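Local coordinates for protein TqaL (Neurospora crassa, PDB 7EEH) that belongs to the 2OG-Fe dioxygenase family of the cupin clan and binds an iron ion in a beta-rich fold, at residues Arg80-Glu94 and Ser294-Phe308. The protein carries 1 engineered substitution. Sequence-based numbering, arbitrary orientation.
Sequences RFCFDFSTRSVRRLE and SFRPHEELPMEVPLF
Val90 and Val305 pair through two backbone hydrogen bonds where strand 304-306, the outermost of its sheet within the chain, runs antiparallel to strand 89-92 in this cupin-clan fold. Strand 89-92 is itself the second arm of a hairpin with strand 74-84, which turns through a G1 beta bulge at Arg88 and Ser89. The two valines lie side by side, and CG1 of Val90 packs tightly on CG2 of Val305 at 3.5 Å. Val305 and Met303 also touch helix 128-141, as does Phe83.

Arg91 and Glu304 run alongside each other on the other face of the sheet. Arg91 grips the carboxylate side-on, NE to OE1 at 3.0 Å and NH2 to OE2 at 3.2 Å, with the two flat groups inclined by 56°. Its NH1 and NH2 meanwhile converge on OD2 of Asp84, so one guanidinium ties both hairpin arms to the last strand, an arrangement likely to favour the charged form of both acids. Ser89 OG adds a bond to Glu304 OE2, from the same face of the carboxylate as Arg91 NH2.

Beyond the strand end, Leu307 sends CD1 to Phe85 CE1 and CD2 to the edge of the Phe83 ring. At the opposite end, Arg92 holds CG anti to its backbone N (chi1 178°), which lays CG against His298 CB; the chain then bends at chi2, and NH1 binds Gln125 and the carbonyl of Val120. From the hairpin turn itself, the Arg88 guanidinium lies flat on Phe308, planes 22° apart, with NH2 3.6 Å from CG of the ring.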
# COMPACT_ATOMS: atom_id res chain seq x y z
N ARG B 80 -24.92 -16.43 20.64
CA ARG B 80 -24.32 -17.45 19.81
C ARG B 80 -24.42 -17.02 18.36
O ARG B 80 -25.49 -16.59 17.90
CB ARG B 80 -25.02 -18.81 19.98
CG ARG B 80 -24.84 -19.46 21.34
CD ARG B 80 -25.83 -20.62 21.51
NE ARG B 80 -25.56 -21.69 20.57
CZ ARG B 80 -26.38 -22.12 19.62
NH1 ARG B 80 -27.59 -21.59 19.44
NH2 ARG B 80 -25.98 -23.10 18.84
N PHE B 81 -23.31 -17.15 17.63
CA PHE B 81 -23.27 -16.89 16.20
C PHE B 81 -22.75 -18.13 15.50
O PHE B 81 -22.13 -19.00 16.11
CB PHE B 81 -22.40 -15.68 15.86
CG PHE B 81 -22.86 -14.40 16.50
CD1 PHE B 81 -22.48 -14.08 17.79
CD2 PHE B 81 -23.68 -13.53 15.80
CE1 PHE B 81 -22.92 -12.90 18.39
CE2 PHE B 81 -24.12 -12.35 16.39
CZ PHE B 81 -23.74 -12.04 17.68
N CYS B 82 -23.04 -18.21 14.21
CA CYS B 82 -22.59 -19.29 13.35
C CYS B 82 -21.75 -18.71 12.22
O CYS B 82 -22.22 -17.85 11.47
CB CYS B 82 -23.78 -20.06 12.77
SG CYS B 82 -23.29 -21.27 11.52
N PHE B 83 -20.51 -19.16 12.12
CA PHE B 83 -19.73 -18.95 10.90
C PHE B 83 -20.14 -20.06 9.93
O PHE B 83 -19.81 -21.23 10.15
CB PHE B 83 -18.24 -18.98 11.20
CG PHE B 83 -17.72 -17.74 11.90
CD1 PHE B 83 -17.64 -16.53 11.24
CD2 PHE B 83 -17.27 -17.81 13.21
CE1 PHE B 83 -17.13 -15.41 11.87
CE2 PHE B 83 -16.77 -16.69 13.86
CZ PHE B 83 -16.70 -15.49 13.19
N ASP B 84 -20.88 -19.70 8.88
CA ASP B 84 -21.42 -20.66 7.92
C ASP B 84 -20.60 -20.55 6.64
O ASP B 84 -20.71 -19.57 5.90
CB ASP B 84 -22.89 -20.38 7.66
CG ASP B 84 -23.57 -21.48 6.86
OD1 ASP B 84 -22.88 -22.16 6.07
OD2 ASP B 84 -24.79 -21.68 7.04
N PHE B 85 -19.78 -21.55 6.37
CA PHE B 85 -18.89 -21.48 5.22
C PHE B 85 -19.49 -22.11 3.97
O PHE B 85 -18.81 -22.18 2.95
CB PHE B 85 -17.54 -22.10 5.57
CG PHE B 85 -16.67 -21.17 6.35
CD1 PHE B 85 -16.10 -20.06 5.73
CD2 PHE B 85 -16.46 -21.35 7.70
CE1 PHE B 85 -15.32 -19.18 6.45
CE2 PHE B 85 -15.68 -20.46 8.43
CZ PHE B 85 -15.11 -19.38 7.80
N SER B 86 -20.75 -22.54 4.03
CA SER B 86 -21.51 -22.86 2.82
C SER B 86 -22.21 -21.63 2.28
O SER B 86 -22.13 -21.33 1.09
CB SER B 86 -22.53 -23.96 3.10
OG SER B 86 -21.91 -25.07 3.70
N THR B 87 -22.91 -20.91 3.15
CA THR B 87 -23.49 -19.62 2.77
C THR B 87 -22.47 -18.50 2.81
O THR B 87 -22.79 -17.39 2.37
CB THR B 87 -24.67 -19.28 3.69
OG1 THR B 87 -24.18 -19.02 5.01
CG2 THR B 87 -25.67 -20.44 3.74
N ARG B 88 -21.26 -18.76 3.30
CA ARG B 88 -20.21 -17.75 3.42
C ARG B 88 -20.72 -16.49 4.11
O ARG B 88 -20.59 -15.37 3.60
CB ARG B 88 -19.60 -17.44 2.05
CG ARG B 88 -18.51 -18.43 1.67
CD ARG B 88 -18.37 -18.54 0.16
NE ARG B 88 -17.60 -17.44 -0.40
CZ ARG B 88 -16.28 -17.45 -0.57
NH1 ARG B 88 -15.56 -18.51 -0.20
NH2 ARG B 88 -15.67 -16.40 -1.11
N SER B 89 -21.30 -16.68 5.29
CA SER B 89 -21.86 -15.59 6.07
C SER B 89 -21.76 -15.95 7.55
O SER B 89 -21.38 -17.06 7.91
CB SER B 89 -23.31 -15.32 5.67
OG SER B 89 -24.09 -16.50 5.82
N VAL B 90 -22.10 -14.99 8.40
CA VAL B 90 -22.20 -15.24 9.83
C VAL B 90 -23.57 -14.74 10.28
O VAL B 90 -24.04 -13.70 9.81
CB VAL B 90 -21.05 -14.57 10.61
CG1 VAL B 90 -20.99 -13.11 10.30
CG2 VAL B 90 -21.21 -14.78 12.11
N ARG B 91 -24.23 -15.51 11.16
CA ARG B 91 -25.61 -15.23 11.53
C ARG B 91 -25.79 -15.43 13.02
O ARG B 91 -25.08 -16.21 13.66
CB ARG B 91 -26.60 -16.13 10.75
CG ARG B 91 -26.80 -17.53 11.34
CD ARG B 91 -27.78 -18.36 10.49
NE ARG B 91 -27.43 -18.27 9.08
CZ ARG B 91 -26.73 -19.19 8.43
NH1 ARG B 91 -26.33 -20.29 9.04
NH2 ARG B 91 -26.43 -19.00 7.15
N ARG B 92 -26.77 -14.71 13.58
CA ARG B 92 -27.13 -14.88 14.98
C ARG B 92 -27.98 -16.13 15.12
O ARG B 92 -28.94 -16.32 14.37
CB ARG B 92 -27.90 -13.66 15.48
CG ARG B 92 -28.38 -13.76 16.92
CD ARG B 92 -27.22 -13.67 17.88
NE ARG B 92 -27.64 -13.69 19.27
CZ ARG B 92 -28.00 -12.61 19.95
NH1 ARG B 92 -27.99 -11.42 19.36
NH2 ARG B 92 -28.38 -12.71 21.21
N LEU B 93 -27.65 -16.98 16.09
CA LEU B 93 -28.41 -18.18 16.39
C LEU B 93 -29.32 -17.95 17.59
O LEU B 93 -29.10 -17.06 18.40
CB LEU B 93 -27.49 -19.36 16.68
CG LEU B 93 -26.47 -19.73 15.62
CD1 LEU B 93 -25.59 -20.84 16.16
CD2 LEU B 93 -27.18 -20.17 14.36
N GLU B 94 -30.35 -18.79 17.70
CA GLU B 94 -31.28 -18.73 18.81
C GLU B 94 -30.58 -19.04 20.12
O GLU B 94 -29.53 -19.70 20.16
CB GLU B 94 -32.43 -19.72 18.60
CG GLU B 94 -31.95 -21.17 18.64
CD GLU B 94 -33.08 -22.17 18.73
OE1 GLU B 94 -34.25 -21.74 18.76
OE2 GLU B 94 -32.80 -23.39 18.76
N SER B 294 -27.58 -26.32 18.48
CA SER B 294 -28.68 -25.93 17.61
C SER B 294 -28.18 -24.84 16.67
O SER B 294 -27.51 -23.90 17.10
CB SER B 294 -29.86 -25.41 18.43
OG SER B 294 -30.59 -24.45 17.69
N PHE B 295 -28.52 -24.97 15.39
CA PHE B 295 -28.18 -23.95 14.40
C PHE B 295 -29.40 -23.18 13.92
O PHE B 295 -29.34 -22.50 12.89
CB PHE B 295 -27.41 -24.57 13.24
CG PHE B 295 -26.00 -24.96 13.60
CD1 PHE B 295 -25.00 -23.99 13.66
CD2 PHE B 295 -25.69 -26.27 13.90
CE1 PHE B 295 -23.71 -24.34 14.00
CE2 PHE B 295 -24.39 -26.63 14.25
CZ PHE B 295 -23.40 -25.67 14.30
N ARG B 296 -30.51 -23.26 14.65
CA ARG B 296 -31.67 -22.45 14.33
C ARG B 296 -31.31 -20.97 14.47
O ARG B 296 -30.75 -20.56 15.50
CB ARG B 296 -32.84 -22.81 15.24
CG ARG B 296 -33.24 -24.27 15.11
CD ARG B 296 -34.49 -24.61 15.91
NE ARG B 296 -35.58 -23.68 15.63
CZ ARG B 296 -36.33 -23.72 14.54
NH1 ARG B 296 -36.12 -24.64 13.60
NH2 ARG B 296 -37.31 -22.83 14.38
N PRO B 297 -31.58 -20.15 13.47
CA PRO B 297 -31.31 -18.72 13.61
C PRO B 297 -32.25 -18.09 14.63
O PRO B 297 -33.30 -18.64 14.99
CB PRO B 297 -31.56 -18.16 12.21
CG PRO B 297 -32.39 -19.19 11.53
CD PRO B 297 -32.02 -20.51 12.12
N HIS B 298 -31.84 -16.93 15.14
CA HIS B 298 -32.61 -16.26 16.18
C HIS B 298 -33.86 -15.66 15.56
O HIS B 298 -33.78 -14.95 14.55
CB HIS B 298 -31.77 -15.19 16.86
CG HIS B 298 -32.22 -14.83 18.24
ND1 HIS B 298 -33.45 -14.27 18.49
CD2 HIS B 298 -31.60 -14.94 19.43
CE1 HIS B 298 -33.58 -14.05 19.79
NE2 HIS B 298 -32.47 -14.45 20.38
N GLU B 299 -35.01 -15.94 16.16
CA GLU B 299 -36.27 -15.51 15.56
C GLU B 299 -36.55 -14.03 15.83
O GLU B 299 -37.08 -13.33 14.97
CB GLU B 299 -37.42 -16.38 16.06
CG GLU B 299 -37.56 -17.70 15.32
CD GLU B 299 -38.83 -17.77 14.50
OE1 GLU B 299 -39.74 -16.96 14.75
OE2 GLU B 299 -38.91 -18.63 13.59
N GLU B 300 -36.19 -13.55 17.02
CA GLU B 300 -36.54 -12.18 17.37
C GLU B 300 -35.37 -11.20 17.25
O GLU B 300 -35.61 -10.00 17.10
CB GLU B 300 -37.13 -12.14 18.79
CG GLU B 300 -37.60 -10.75 19.22
CD GLU B 300 -37.16 -10.38 20.63
OE1 GLU B 300 -37.73 -10.93 21.61
OE2 GLU B 300 -36.26 -9.52 20.77
N LEU B 301 -34.13 -11.67 17.27
CA LEU B 301 -32.95 -10.82 17.10
C LEU B 301 -32.13 -11.29 15.89
O LEU B 301 -30.93 -11.56 16.01
CB LEU B 301 -32.10 -10.80 18.36
CG LEU B 301 -32.72 -10.16 19.60
CD1 LEU B 301 -31.99 -10.58 20.87
CD2 LEU B 301 -32.73 -8.65 19.45
N PRO B 302 -32.75 -11.38 14.72
CA PRO B 302 -32.04 -11.95 13.57
C PRO B 302 -30.88 -11.06 13.15
O PRO B 302 -30.88 -9.85 13.39
CB PRO B 302 -33.12 -12.01 12.49
CG PRO B 302 -33.98 -10.82 12.81
CD PRO B 302 -34.04 -10.78 14.31
N MSE B 303 -29.89 -11.69 12.54
CA MSE B 303 -28.71 -10.98 12.06
C MSE B 303 -27.93 -11.90 11.13
O MSE B 303 -27.70 -13.07 11.43
CB MSE B 303 -27.85 -10.52 13.24
CG MSE B 303 -26.72 -9.60 12.87
SE MSE B 303 -25.04 -10.56 12.58
CE MSE B 303 -24.06 -9.64 13.81
N GLU B 304 -27.56 -11.39 9.96
CA GLU B 304 -26.73 -12.16 9.04
C GLU B 304 -25.98 -11.21 8.13
O GLU B 304 -26.59 -10.31 7.54
CB GLU B 304 -27.58 -13.14 8.22
CG GLU B 304 -26.76 -13.96 7.23
CD GLU B 304 -27.34 -15.34 6.98
OE1 GLU B 304 -28.27 -15.75 7.69
OE2 GLU B 304 -26.84 -16.01 6.06
N VAL B 305 -24.66 -11.37 8.05
CA VAL B 305 -23.84 -10.53 7.18
C VAL B 305 -22.92 -11.45 6.39
O VAL B 305 -22.50 -12.50 6.90
CB VAL B 305 -23.03 -9.48 7.97
CG1 VAL B 305 -23.95 -8.56 8.75
CG2 VAL B 305 -22.02 -10.13 8.88
N PRO B 306 -22.57 -11.10 5.16
CA PRO B 306 -21.63 -11.92 4.39
C PRO B 306 -20.23 -11.85 4.97
O PRO B 306 -19.82 -10.83 5.53
CB PRO B 306 -21.68 -11.30 2.99
CG PRO B 306 -22.20 -9.91 3.19
CD PRO B 306 -23.13 -9.99 4.36
N LEU B 307 -19.50 -12.96 4.86
CA LEU B 307 -18.08 -12.96 5.20
C LEU B 307 -17.23 -12.40 4.08
O LEU B 307 -16.17 -11.82 4.33
CB LEU B 307 -17.60 -14.38 5.52
CG LEU B 307 -18.07 -15.00 6.82
CD1 LEU B 307 -17.76 -16.49 6.82
CD2 LEU B 307 -17.41 -14.30 7.98
N PHE B 308 -17.68 -12.58 2.84
CA PHE B 308 -16.98 -12.12 1.65
C PHE B 308 -17.97 -11.40 0.76
O PHE B 308 -19.06 -11.92 0.48
CB PHE B 308 -16.33 -13.29 0.90
CG PHE B 308 -15.49 -14.20 1.78
CD1 PHE B 308 -16.06 -15.29 2.43
CD2 PHE B 308 -14.13 -13.97 1.94
CE1 PHE B 308 -15.28 -16.14 3.22
CE2 PHE B 308 -13.34 -14.81 2.73
CZ PHE B 308 -13.92 -15.89 3.38
O HOH W 1 -30.14 -14.67 12.47